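Local coordinates for protein aldo-keto Reductase, OXIDOREDUCTASE (Salmonella typhimurium, PDB 5T79) that probably reduces aldehydes such as 3-hydroxybutanal to the corresponding alcohol, using NADPH as the hydride donor, at residues Tyr136-Asp141 and Ile167-Ala172; Gln193-Leu198 and Ala220-Ala225; Ala73-Gly78 and Leu124-Leu129. All coordinates share one frame; numbering follows the deposited sequence. Where two conformers were deposited one is given.

Contact 1 of 3, residues Tyr136-Asp141 and Ile167-Ala172; sequences YHHRPD and ISNYPA. With NDP (NADPH dihydro-nicotinamide-adenine-dinucleotide phosphate), chain E.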
loop_
_atom_site.group_PDB
_atom_site.type_symbol
_atom_site.label_atom_id
_atom_site.label_comp_id
_atom_site.label_asym_id
_atom_site.label_seq_id
_atom_site.Cartn_x
_atom_site.Cartn_y
_atom_site.Cartn_z
ATOM N N TYR A 136 -4.432 -9.503 3.779
ATOM C CA TYR A 136 -3.768 -9.983 2.576
ATOM C C TYR A 136 -2.977 -11.233 2.767
ATOM O O TYR A 136 -2.348 -11.395 3.809
ATOM C CB TYR A 136 -2.704 -8.949 2.124
ATOM C CG TYR A 136 -3.193 -7.674 1.475
ATOM C CD1 TYR A 136 -3.507 -6.554 2.242
ATOM C CD2 TYR A 136 -3.206 -7.542 0.089
ATOM C CE1 TYR A 136 -3.819 -5.325 1.638
ATOM C CE2 TYR A 136 -3.520 -6.325 -0.524
ATOM C CZ TYR A 136 -3.822 -5.221 0.253
ATOM O OH TYR A 136 -4.105 -4.031 -0.365
ATOM N N HIS A 137 -2.864 -12.047 1.694
ATOM C CA HIS A 137 -1.789 -13.036 1.597
ATOM C C HIS A 137 -0.641 -12.196 1.035
ATOM O O HIS A 137 -0.787 -11.621 -0.053
ATOM C CB HIS A 137 -2.132 -14.246 0.720
ATOM C CG HIS A 137 -1.044 -15.281 0.763
ATOM N ND1 HIS A 137 -0.752 -16.065 -0.340
ATOM C CD2 HIS A 137 -0.177 -15.592 1.763
ATOM C CE1 HIS A 137 0.225 -16.876 0.040
ATOM N NE2 HIS A 137 0.634 -16.602 1.287
ATOM N N HIS A 138 0.456 -12.031 1.808
ATOM C CA HIS A 138 1.539 -11.078 1.526
ATOM C C HIS A 138 2.387 -11.396 0.273
ATOM O O HIS A 138 2.953 -10.471 -0.336
ATOM C CB HIS A 138 2.448 -10.975 2.766
ATOM C CG HIS A 138 3.163 -9.670 2.960
ATOM N ND1 HIS A 138 3.655 -9.309 4.202
ATOM C CD2 HIS A 138 3.473 -8.697 2.070
ATOM C CE1 HIS A 138 4.287 -8.156 4.018
ATOM N NE2 HIS A 138 4.173 -7.731 2.759
ATOM N N ARG A 139 2.503 -12.677 -0.103
ATOM C CA ARG A 139 3.281 -13.068 -1.289
ATOM C C ARG A 139 2.925 -14.496 -1.652
ATOM O O ARG A 139 2.484 -15.234 -0.764
ATOM C CB ARG A 139 4.812 -12.953 -1.044
ATOM C CG ARG A 139 5.295 -13.799 0.151
ATOM C CD ARG A 139 6.677 -14.395 -0.052
ATOM N NE ARG A 139 7.202 -14.962 1.196
ATOM C CZ ARG A 139 8.469 -15.321 1.386
ATOM N NH1 ARG A 139 9.357 -15.190 0.409
ATOM N NH2 ARG A 139 8.853 -15.834 2.547
ATOM N N PRO A 140 3.108 -14.918 -2.920
ATOM C CA PRO A 140 2.804 -16.313 -3.276
ATOM C C PRO A 140 3.567 -17.339 -2.450
ATOM O O PRO A 140 4.715 -17.089 -2.046
ATOM C CB PRO A 140 3.280 -16.409 -4.733
ATOM C CG PRO A 140 3.184 -15.003 -5.257
ATOM C CD PRO A 140 3.620 -14.167 -4.088
ATOM N N ASP A 141 2.938 -18.516 -2.251
ATOM C CA ASP A 141 3.562 -19.685 -1.629
ATOM C C ASP A 141 3.445 -20.831 -2.650
ATOM O O ASP A 141 2.432 -21.534 -2.663
ATOM C CB ASP A 141 2.922 -20.028 -0.273
ATOM C CG ASP A 141 3.495 -21.274 0.399
ATOM O OD1 ASP A 141 4.537 -21.791 -0.073
ATOM O OD2 ASP A 141 2.979 -21.658 1.445
ATOM N N ILE A 167 -4.569 -9.891 -2.229
ATOM C CA ILE A 167 -3.327 -10.617 -2.528
ATOM C C ILE A 167 -2.271 -9.569 -2.851
ATOM O O ILE A 167 -2.590 -8.467 -3.312
ATOM C CB ILE A 167 -3.497 -11.663 -3.665
ATOM C CG1 ILE A 167 -4.024 -11.000 -4.970
ATOM C CG2 ILE A 167 -4.362 -12.865 -3.198
ATOM C CD1 ILE A 167 -4.160 -11.980 -6.203
ATOM N N SER A 168 -1.032 -9.889 -2.566
ATOM C CA SER A 168 0.073 -8.969 -2.830
ATOM C C SER A 168 1.213 -9.720 -3.484
ATOM O O SER A 168 1.431 -10.906 -3.171
ATOM C CB SER A 168 0.540 -8.326 -1.516
ATOM O OG SER A 168 1.593 -7.396 -1.736
ATOM N N ASN A 169 1.937 -9.049 -4.412
ATOM C CA ASN A 169 3.098 -9.623 -5.113
ATOM C C ASN A 169 2.776 -10.874 -5.939
ATOM O O ASN A 169 3.683 -11.648 -6.256
ATOM C CB ASN A 169 4.220 -9.951 -4.107
ATOM C CG ASN A 169 4.685 -8.734 -3.353
ATOM O OD1 ASN A 169 5.079 -7.732 -3.948
ATOM N ND2 ASN A 169 4.584 -8.762 -2.040
ATOM N N TYR A 170 1.506 -11.055 -6.330
ATOM C CA TYR A 170 1.135 -12.200 -7.149
ATOM C C TYR A 170 1.339 -11.881 -8.635
ATOM O O TYR A 170 0.752 -10.912 -9.119
ATOM C CB TYR A 170 -0.347 -12.566 -6.904
ATOM C CG TYR A 170 -0.598 -13.594 -5.820
ATOM C CD1 TYR A 170 -0.147 -13.391 -4.513
ATOM C CD2 TYR A 170 -1.378 -14.716 -6.071
ATOM C CE1 TYR A 170 -0.414 -14.317 -3.502
ATOM C CE2 TYR A 170 -1.652 -15.650 -5.069
ATOM C CZ TYR A 170 -1.170 -15.446 -3.790
ATOM O OH TYR A 170 -1.447 -16.406 -2.849
ATOM N N PRO A 171 2.106 -12.692 -9.399
ATOM C CA PRO A 171 2.210 -12.451 -10.855
ATOM C C PRO A 171 0.835 -12.629 -11.492
ATOM O O PRO A 171 -0.031 -13.249 -10.865
ATOM C CB PRO A 171 3.199 -13.531 -11.335
ATOM C CG PRO A 171 3.870 -14.031 -10.093
ATOM C CD PRO A 171 2.853 -13.902 -9.003
ATOM N N ALA A 172 0.629 -12.117 -12.717
ATOM C CA ALA A 172 -0.683 -12.168 -13.383
ATOM C C ALA A 172 -1.334 -13.579 -13.460
ATOM O O ALA A 172 -2.543 -13.677 -13.245
ATOM C CB ALA A 172 -0.584 -11.589 -14.784
HETATM P PA NDP E . 7.824 5.064 -1.046
HETATM O O1A NDP E . 6.690 6.040 -1.118
HETATM O O2A NDP E . 8.384 4.344 -2.189
HETATM O O5B NDP E . 9.110 5.713 -0.327
HETATM C C5B NDP E . 8.885 6.121 1.037
HETATM C C4B NDP E . 10.132 6.705 1.642
HETATM O O4B NDP E . 10.714 7.657 0.723
HETATM C C3B NDP E . 9.881 7.459 2.947
HETATM O O3B NDP E . 10.077 6.596 4.065
HETATM C C2B NDP E . 10.876 8.610 2.889
HETATM O O2B NDP E . 12.161 8.218 3.421
HETATM C C1B NDP E . 11.014 8.869 1.387
HETATM N N9A NDP E . 10.134 9.909 0.863
HETATM C C8A NDP E . 8.780 9.841 0.661
HETATM N N7A NDP E . 8.258 10.938 0.167
HETATM C C5A NDP E . 9.345 11.791 0.042
HETATM C C6A NDP E . 9.454 13.137 -0.364
HETATM N N6A NDP E . 8.441 13.848 -0.870
HETATM N N1A NDP E . 10.673 13.717 -0.286
HETATM C C2A NDP E . 11.715 12.980 0.117
HETATM N N3A NDP E . 11.737 11.701 0.500
HETATM C C4A NDP E . 10.508 11.166 0.460
HETATM O O3 NDP E . 7.137 4.012 -0.077
HETATM P PN NDP E . 7.769 2.627 0.412
HETATM O O1N NDP E . 8.232 3.027 1.764
HETATM O O2N NDP E . 8.752 2.024 -0.580
HETATM O O5D NDP E . 6.620 1.479 0.474
HETATM C C5D NDP E . 5.244 1.939 0.386
HETATM C C4D NDP E . 4.342 1.121 1.282
HETATM O O4D NDP E . 4.033 -0.121 0.622
HETATM C C3D NDP E . 4.902 0.721 2.635
HETATM O O3D NDP E . 4.769 1.783 3.566
HETATM C C2D NDP E . 4.115 -0.557 2.959
HETATM O O2D NDP E . 2.877 -0.417 3.654
HETATM C C1D NDP E . 3.906 -1.163 1.568
HETATM N N1N NDP E . 4.916 -2.179 1.208
HETATM C C2N NDP E . 4.438 -3.456 0.914
HETATM C C3N NDP E . 5.247 -4.471 0.567
HETATM C C7N NDP E . 4.642 -5.722 -0.010
HETATM O O7N NDP E . 5.439 -6.642 -0.248
HETATM N N7N NDP E . 3.328 -5.846 -0.205
HETATM C C4N NDP E . 6.738 -4.320 0.718
HETATM C C5N NDP E . 7.149 -2.887 0.773
HETATM C C6N NDP E . 6.303 -1.910 1.028
HETATM P P2B NDP E . 13.122 9.029 4.449
HETATM O O1X NDP E . 13.379 8.385 5.760
HETATM O O2X NDP E . 14.376 9.185 3.601
HETATM O O3X NDP E . 12.479 10.407 4.562
HETATM O O HOH W 1 0.237 -18.748 -3.038
#
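At the C-terminal rim of the parallel TIM barrel, H137 pairs with I167 where strands 132-137 and 162-168 of one beta-alpha-beta unit end and their loops turn to the nicotinamide. S168 N donates to H137 O at 3.1 Å, a backbone bond between the strand ends. One residue on, N169 ND2 gives its hydrogens to two acceptors: H138 O at 2.9 Å, and the carboxamide oxygen O7N of NADPH at 2.9 Å, the latter bond nearly straight (169°). S168 holds the other half of that carboxamide: its hydroxyl lies anti to the backbone N (chi1 -178°), and OG accepts from N7N at 2.8 Å while also bonding to the backbone O of Q193. A short serine and a two-hydrogen amide suit these places, since each must serve protein and cofactor at once. The H138 ring brings its edge to the carboxamide, NE2 lying 3.4 Å from O7N without a hydrogen bond. Away from the cofactor, the Y170 hydroxyl reaches H137 ND1 at 2.6 Å near the plane of the imidazole, the two rings meeting rim to rim. P140 lays CG over one face of the Y170 ring, 4.1 Å from its centroid, a CH-pi contact for which a rigid pyrrolidine is well shaped. With both ends of the carboxamide held, rotation about its bond to the nicotinamide ring should be restricted.

Contact 2 of 3, residues Gln193-Leu198 and Ala220-Ala225; sequences QPKYSL and AFSPLA. With NDP (NADPH dihydro-nicotinamide-adenine-dinucleotide phosphate), chain E.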
loop_
_atom_site.group_PDB
_atom_site.type_symbol
_atom_site.label_atom_id
_atom_site.label_comp_id
_atom_site.label_asym_id
_atom_site.label_seq_id
_atom_site.Cartn_x
_atom_site.Cartn_y
_atom_site.Cartn_z
ATOM N N GLN A 193 -2.055 -5.841 -4.301
ATOM C CA GLN A 193 -1.026 -4.891 -3.951
ATOM C C GLN A 193 0.289 -5.296 -4.627
ATOM O O GLN A 193 1.059 -6.087 -4.068
ATOM C CB GLN A 193 -0.860 -4.781 -2.433
ATOM C CG GLN A 193 0.203 -3.748 -2.027
ATOM C CD GLN A 193 0.247 -3.496 -0.547
ATOM O OE1 GLN A 193 1.317 -3.525 0.043
ATOM N NE2 GLN A 193 -0.889 -3.240 0.102
ATOM N N PRO A 194 0.571 -4.713 -5.813
ATOM C CA PRO A 194 1.853 -4.975 -6.479
ATOM C C PRO A 194 2.853 -3.838 -6.286
ATOM O O PRO A 194 2.462 -2.682 -6.051
ATOM C CB PRO A 194 1.453 -4.999 -7.960
ATOM C CG PRO A 194 0.312 -3.949 -8.057
ATOM C CD PRO A 194 -0.291 -3.838 -6.635
ATOM N N LYS A 195 4.148 -4.134 -6.505
ATOM C CA LYS A 195 5.155 -3.078 -6.555
ATOM C C LYS A 195 5.001 -2.385 -7.910
ATOM O O LYS A 195 4.946 -3.082 -8.931
ATOM C CB LYS A 195 6.566 -3.683 -6.396
ATOM C CG LYS A 195 7.666 -2.651 -6.284
ATOM C CD LYS A 195 9.017 -3.360 -6.092
ATOM C CE LYS A 195 9.508 -3.242 -4.668
ATOM N NZ LYS A 195 10.677 -4.128 -4.406
ATOM N N TYR A 196 4.858 -1.034 -7.932
ATOM C CA TYR A 196 4.696 -0.293 -9.195
ATOM C C TYR A 196 5.207 1.125 -9.064
ATOM O O TYR A 196 4.793 1.862 -8.168
ATOM C CB TYR A 196 3.216 -0.286 -9.655
ATOM C CG TYR A 196 2.911 0.410 -10.980
ATOM C CD1 TYR A 196 3.800 0.345 -12.055
ATOM C CD2 TYR A 196 1.675 1.012 -11.199
ATOM C CE1 TYR A 196 3.468 0.879 -13.309
ATOM C CE2 TYR A 196 1.349 1.581 -12.429
ATOM C CZ TYR A 196 2.242 1.504 -13.484
ATOM O OH TYR A 196 1.879 2.046 -14.693
ATOM N N SER A 197 6.111 1.504 -9.977
ATOM C CA SER A 197 6.696 2.858 -10.057
ATOM C C SER A 197 7.285 3.068 -11.425
ATOM O O SER A 197 7.308 2.131 -12.216
ATOM C CB SER A 197 7.794 3.040 -9.003
ATOM O OG SER A 197 8.979 2.344 -9.379
ATOM N N LEU A 198 7.836 4.263 -11.691
ATOM C CA LEU A 198 8.541 4.529 -12.959
ATOM C C LEU A 198 9.680 3.518 -13.203
ATOM O O LEU A 198 9.974 3.185 -14.356
ATOM C CB LEU A 198 9.123 5.945 -12.952
ATOM C CG LEU A 198 8.118 7.078 -13.169
ATOM C CD1 LEU A 198 8.619 8.383 -12.556
ATOM C CD2 LEU A 198 7.898 7.316 -14.659
ATOM N N ALA A 220 -0.572 0.572 -5.532
ATOM C CA ALA A 220 0.852 0.515 -5.873
ATOM C C ALA A 220 1.751 0.739 -4.677
ATOM O O ALA A 220 1.719 1.809 -4.072
ATOM C CB ALA A 220 1.166 1.545 -6.956
ATOM N N PHE A 221 2.593 -0.253 -4.354
ATOM C CA PHE A 221 3.515 -0.062 -3.253
ATOM C C PHE A 221 4.885 0.288 -3.836
ATOM O O PHE A 221 5.156 0.017 -5.014
ATOM C CB PHE A 221 3.515 -1.231 -2.288
ATOM C CG PHE A 221 4.357 -2.413 -2.612
ATOM C CD1 PHE A 221 5.711 -2.429 -2.295
ATOM C CD2 PHE A 221 3.784 -3.569 -3.120
ATOM C CE1 PHE A 221 6.494 -3.543 -2.577
ATOM C CE2 PHE A 221 4.561 -4.707 -3.355
ATOM C CZ PHE A 221 5.908 -4.688 -3.082
ATOM N N SER A 222 5.737 0.913 -3.020
ATOM C CA SER A 222 7.048 1.453 -3.425
ATOM C C SER A 222 6.874 2.349 -4.681
ATOM O O SER A 222 7.601 2.189 -5.672
ATOM C CB SER A 222 8.070 0.339 -3.658
ATOM O OG SER A 222 9.374 0.893 -3.606
ATOM N N PRO A 223 5.895 3.294 -4.679
ATOM C CA PRO A 223 5.691 4.137 -5.882
ATOM C C PRO A 223 6.802 5.159 -6.117
ATOM O O PRO A 223 6.855 5.774 -7.186
ATOM C CB PRO A 223 4.374 4.837 -5.580
ATOM C CG PRO A 223 4.397 5.013 -4.070
ATOM C CD PRO A 223 4.935 3.675 -3.611
ATOM N N LEU A 224 7.688 5.345 -5.110
ATOM C CA LEU A 224 8.840 6.240 -5.225
ATOM C C LEU A 224 10.118 5.405 -5.278
ATOM O O LEU A 224 11.213 5.933 -5.066
ATOM C CB LEU A 224 8.887 7.275 -4.071
ATOM C CG LEU A 224 7.685 8.232 -3.973
ATOM C CD1 LEU A 224 7.844 9.203 -2.808
ATOM C CD2 LEU A 224 7.493 9.019 -5.261
ATOM N N ALA A 225 9.982 4.098 -5.608
ATOM C CA ALA A 225 11.103 3.142 -5.701
ATOM C C ALA A 225 11.979 3.216 -4.423
ATOM O O ALA A 225 13.208 3.339 -4.500
ATOM C CB ALA A 225 11.937 3.405 -6.966
HETATM P PA NDP E . 7.824 5.064 -1.046
HETATM O O1A NDP E . 6.690 6.040 -1.118
HETATM O O2A NDP E . 8.384 4.344 -2.189
HETATM O O5B NDP E . 9.110 5.713 -0.327
HETATM C C5B NDP E . 8.885 6.121 1.037
HETATM C C4B NDP E . 10.132 6.705 1.642
HETATM O O4B NDP E . 10.714 7.657 0.723
HETATM C C3B NDP E . 9.881 7.459 2.947
HETATM O O3B NDP E . 10.077 6.596 4.065
HETATM C C2B NDP E . 10.876 8.610 2.889
HETATM O O2B NDP E . 12.161 8.218 3.421
HETATM C C1B NDP E . 11.014 8.869 1.387
HETATM N N9A NDP E . 10.134 9.909 0.863
HETATM C C8A NDP E . 8.780 9.841 0.661
HETATM N N7A NDP E . 8.258 10.938 0.167
HETATM C C5A NDP E . 9.345 11.791 0.042
HETATM C C6A NDP E . 9.454 13.137 -0.364
HETATM N N6A NDP E . 8.441 13.848 -0.870
HETATM N N1A NDP E . 10.673 13.717 -0.286
HETATM C C2A NDP E . 11.715 12.980 0.117
HETATM N N3A NDP E . 11.737 11.701 0.500
HETATM C C4A NDP E . 10.508 11.166 0.460
HETATM O O3 NDP E . 7.137 4.012 -0.077
HETATM P PN NDP E . 7.769 2.627 0.412
HETATM O O1N NDP E . 8.232 3.027 1.764
HETATM O O2N NDP E . 8.752 2.024 -0.580
HETATM O O5D NDP E . 6.620 1.479 0.474
HETATM C C5D NDP E . 5.244 1.939 0.386
HETATM C C4D NDP E . 4.342 1.121 1.282
HETATM O O4D NDP E . 4.033 -0.121 0.622
HETATM C C3D NDP E . 4.902 0.721 2.635
HETATM O O3D NDP E . 4.769 1.783 3.566
HETATM C C2D NDP E . 4.115 -0.557 2.959
HETATM O O2D NDP E . 2.877 -0.417 3.654
HETATM C C1D NDP E . 3.906 -1.163 1.568
HETATM N N1N NDP E . 4.916 -2.179 1.208
HETATM C C2N NDP E . 4.438 -3.456 0.914
HETATM C C3N NDP E . 5.247 -4.471 0.567
HETATM C C7N NDP E . 4.642 -5.722 -0.010
HETATM O O7N NDP E . 5.439 -6.642 -0.248
HETATM N N7N NDP E . 3.328 -5.846 -0.205
HETATM C C4N NDP E . 6.738 -4.320 0.718
HETATM C C5N NDP E . 7.149 -2.887 0.773
HETATM C C6N NDP E . 6.303 -1.910 1.028
HETATM P P2B NDP E . 13.122 9.029 4.449
HETATM O O1X NDP E . 13.379 8.385 5.760
HETATM O O2X NDP E . 14.376 9.185 3.601
HETATM O O3X NDP E . 12.479 10.407 4.562
HETATM O O HOH W 2 9.036 0.528 -7.368
HETATM O O HOH W 3 6.523 6.268 -10.027
#
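F221 and K195 face each other where the loops after strands 191-193 and 217-220 run side by side, and two backbone bonds join them. F221 N donates almost straight (173°) to P194 O at 3.0 Å, and Y196 N returns a bond to F221 O at 3.1 Å. The proline, with no N-H of its own, still supplies the acceptor. Y196 O is different: it is buried with no conventional donor, and P223 CA, 3.3 Å away, offers it a CA-H...O contact; the Y196 hydroxyl bonds to E204 and R287. Farther along, two waters bridge the loops. One molecule links S197 OG to S222 O, and another accepts from L198 N and donates to P223 O; S197 OG also accepts from F199 N. S222 O takes a further bond from A225 N, closing a type I turn.

Other polar groups serve the cofactor. Q193 stretches out its side chain so that OE1 accepts from N7N of NADPH at 3.1 Å, while its NE2 donates to D61; an amide, with one acceptor and one donor end, fits both tasks. L224 N donates to the phosphate oxygen O2A at 3.2 Å. Between these, the F221 ring is set by CG lying between the backbone N and carbonyl carbon (chi1 84°). One face receives NADPH C3N over its centre, 3.4 Å above the plane; the other receives K195 CB in a CH-pi contact. A flat apolar ring packed on the nicotinamide, followed by a turn whose backbone N-H meets the diphosphate, is typical of the cofactor cleft in aldo-keto reductases.

Contact 3 of 3, residues Ala73-Gly78 and Leu124-Leu129; sequences AECNFG and LKRMGL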
loop_
_atom_site.group_PDB
_atom_site.type_symbol
_atom_site.label_atom_id
_atom_site.label_comp_id
_atom_site.label_asym_id
_atom_site.label_seq_id
_atom_site.Cartn_x
_atom_site.Cartn_y
_atom_site.Cartn_z
ATOM N N ALA A 73 5.111 -2.161 14.689
ATOM C CA ALA A 73 4.286 -1.166 13.975
ATOM C C ALA A 73 2.815 -1.399 14.296
ATOM O O ALA A 73 2.092 -0.431 14.528
ATOM C CB ALA A 73 4.515 -1.225 12.466
ATOM N N GLU A 74 2.373 -2.679 14.348
ATOM C CA GLU A 74 0.982 -3.017 14.698
ATOM C C GLU A 74 0.693 -2.586 16.149
ATOM O O GLU A 74 -0.368 -1.989 16.414
ATOM C CB GLU A 74 0.708 -4.516 14.500
ATOM C CG GLU A 74 0.472 -4.924 13.038
ATOM C CD GLU A 74 0.147 -6.399 12.899
ATOM O OE1 GLU A 74 0.478 -7.166 13.827
ATOM O OE2 GLU A 74 -0.370 -6.805 11.833
ATOM N N CYS A 75 1.638 -2.835 17.088
ATOM C CA CYS A 75 1.469 -2.389 18.504
ATOM C C CYS A 75 1.353 -0.888 18.597
ATOM O O CYS A 75 0.486 -0.383 19.303
ATOM C CB CYS A 75 2.624 -2.860 19.374
ATOM S SG CYS A 75 2.668 -4.631 19.616
ATOM N N ASN A 76 2.273 -0.170 17.947
ATOM C CA ASN A 76 2.289 1.300 18.029
ATOM C C ASN A 76 1.066 1.880 17.385
ATOM O O ASN A 76 0.466 2.783 17.961
ATOM C CB ASN A 76 3.570 1.882 17.419
ATOM C CG ASN A 76 4.747 1.746 18.336
ATOM O OD1 ASN A 76 4.622 1.860 19.557
ATOM N ND2 ASN A 76 5.916 1.512 17.772
ATOM N N PHE A 77 0.638 1.316 16.248
ATOM C CA PHE A 77 -0.610 1.741 15.588
ATOM C C PHE A 77 -1.807 1.475 16.524
ATOM O O PHE A 77 -2.661 2.343 16.675
ATOM C CB PHE A 77 -0.812 1.012 14.244
ATOM C CG PHE A 77 -2.145 1.347 13.613
ATOM C CD1 PHE A 77 -2.335 2.554 12.954
ATOM C CD2 PHE A 77 -3.217 0.470 13.710
ATOM C CE1 PHE A 77 -3.570 2.875 12.390
ATOM C CE2 PHE A 77 -4.458 0.795 13.160
ATOM C CZ PHE A 77 -4.629 1.998 12.509
ATOM N N GLY A 78 -1.845 0.295 17.137
ATOM C CA GLY A 78 -2.888 -0.084 18.099
ATOM C C GLY A 78 -3.022 0.906 19.250
ATOM O O GLY A 78 -4.131 1.329 19.584
ATOM N N LEU A 124 -4.662 -8.936 15.310
ATOM C CA LEU A 124 -5.833 -8.294 15.929
ATOM C C LEU A 124 -5.562 -7.952 17.407
ATOM O O LEU A 124 -6.048 -6.926 17.905
ATOM C CB LEU A 124 -7.062 -9.210 15.806
ATOM C CG LEU A 124 -7.528 -9.491 14.357
ATOM C CD1 LEU A 124 -8.698 -10.466 14.360
ATOM C CD2 LEU A 124 -7.955 -8.197 13.642
ATOM N N LYS A 125 -4.799 -8.819 18.097
ATOM C CA LYS A 125 -4.430 -8.635 19.500
ATOM C C LYS A 125 -3.458 -7.454 19.645
ATOM O O LYS A 125 -3.660 -6.600 20.514
ATOM C CB LYS A 125 -3.829 -9.931 20.067
ATOM C CG LYS A 125 -4.889 -10.888 20.595
ATOM C CD LYS A 125 -4.309 -12.221 21.078
ATOM C CE LYS A 125 -5.386 -13.254 21.333
ATOM N NZ LYS A 125 -5.493 -14.255 20.229
ATOM N N ARG A 126 -2.434 -7.379 18.783
ATOM C CA ARG A 126 -1.453 -6.268 18.816
ATOM C C ARG A 126 -2.119 -4.910 18.500
ATOM O O ARG A 126 -1.831 -3.902 19.162
ATOM C CB ARG A 126 -0.287 -6.518 17.840
ATOM C CG ARG A 126 0.747 -7.538 18.363
ATOM C CD ARG A 126 1.999 -7.601 17.471
ATOM N NE ARG A 126 1.659 -8.100 16.134
ATOM C CZ ARG A 126 1.785 -9.363 15.734
ATOM N NH1 ARG A 126 2.334 -10.275 16.540
ATOM N NH2 ARG A 126 1.374 -9.724 14.522
ATOM N N MET A 127 -3.063 -4.903 17.540
ATOM C CA MET A 127 -3.733 -3.656 17.134
ATOM C C MET A 127 -4.974 -3.321 17.973
ATOM O O MET A 127 -5.497 -2.211 17.837
ATOM C CB MET A 127 -4.130 -3.726 15.637
ATOM C CG MET A 127 -2.915 -3.722 14.709
ATOM S SD MET A 127 -3.354 -3.413 12.978
ATOM C CE MET A 127 -3.811 -5.026 12.448
ATOM N N GLY A 128 -5.438 -4.245 18.816
ATOM C CA GLY A 128 -6.630 -4.027 19.638
ATOM C C GLY A 128 -7.900 -3.919 18.808
ATOM O O GLY A 128 -8.785 -3.122 19.120
ATOM N N LEU A 129 -7.991 -4.705 17.715
ATOM C CA LEU A 129 -9.150 -4.637 16.827
ATOM C C LEU A 129 -10.012 -5.884 16.870
ATOM O O LEU A 129 -9.507 -6.970 17.157
ATOM C CB LEU A 129 -8.668 -4.466 15.352
ATOM C CG LEU A 129 -7.995 -3.153 14.969
ATOM C CD1 LEU A 129 -7.360 -3.268 13.576
ATOM C CD2 LEU A 129 -9.000 -1.995 14.977
HETATM O O HOH W 4 -6.317 -0.294 19.587
#
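R126 bends at chi3 (-65°) and E74 runs extended beyond CG (chi2 -178°), which brings guanidinium and carboxylate together, nearly coplanar, between helices 72-85 and 113-127. The arginine approaches side-on: NE and NH2 both donate to the same oxygen, E74 OE1, each at 2.8 Å and in the guanidinium plane. E74 OE2 bonds instead to T96 and S123, so the largely buried carboxylate has partners for both oxygens, and R126 NH1 turns to Q122. The long arginine also passes its methylenes along C75, whose SG lies beside them in one of two conformers. On the inner side, M127 puts CG 3.7 Å from E74 CB. Its flexible thioether lies obliquely beside the F77 ring, SD 4.0 Å from CD2, in a Met-aromatic contact. Glycine suits position 78 because the helices come closest here: G78 CA lies 3.4 Å from M127 O, and a CB would collide with the facing backbone. One water donates to both G78 O and M127 O. Neighbouring helices packed side by side over the strands, with F77 and M127 both resting on I94 of strand 93-98, are typical of the outer helical layer of a TIM barrel.

How the contacts relate
Contacts 1 and 2 are buried and adjoin at the cofactor, whereas contact 3 is only partly buried, its centre 23 Å from that of contact 1 and 25 Å from that of contact 2. The first two meet at Q193 of contact 2: its backbone bonds to I167 and N169 continue the sheet, the S168 hydroxyl bonds to its carbonyl, and N169 packs on F221. Together they hold the nicotinamide end of NADPH, contact 1 chiefly by side-chain hydrogen bonds and contact 2 by stacking as well. Contact 3 belongs to the helical layer and relies on a salt bridge, sulfur packing and a close backbone approach at a glycine. Helix 113-127 is followed, after a short loop, by strand 132-137 of contact 1.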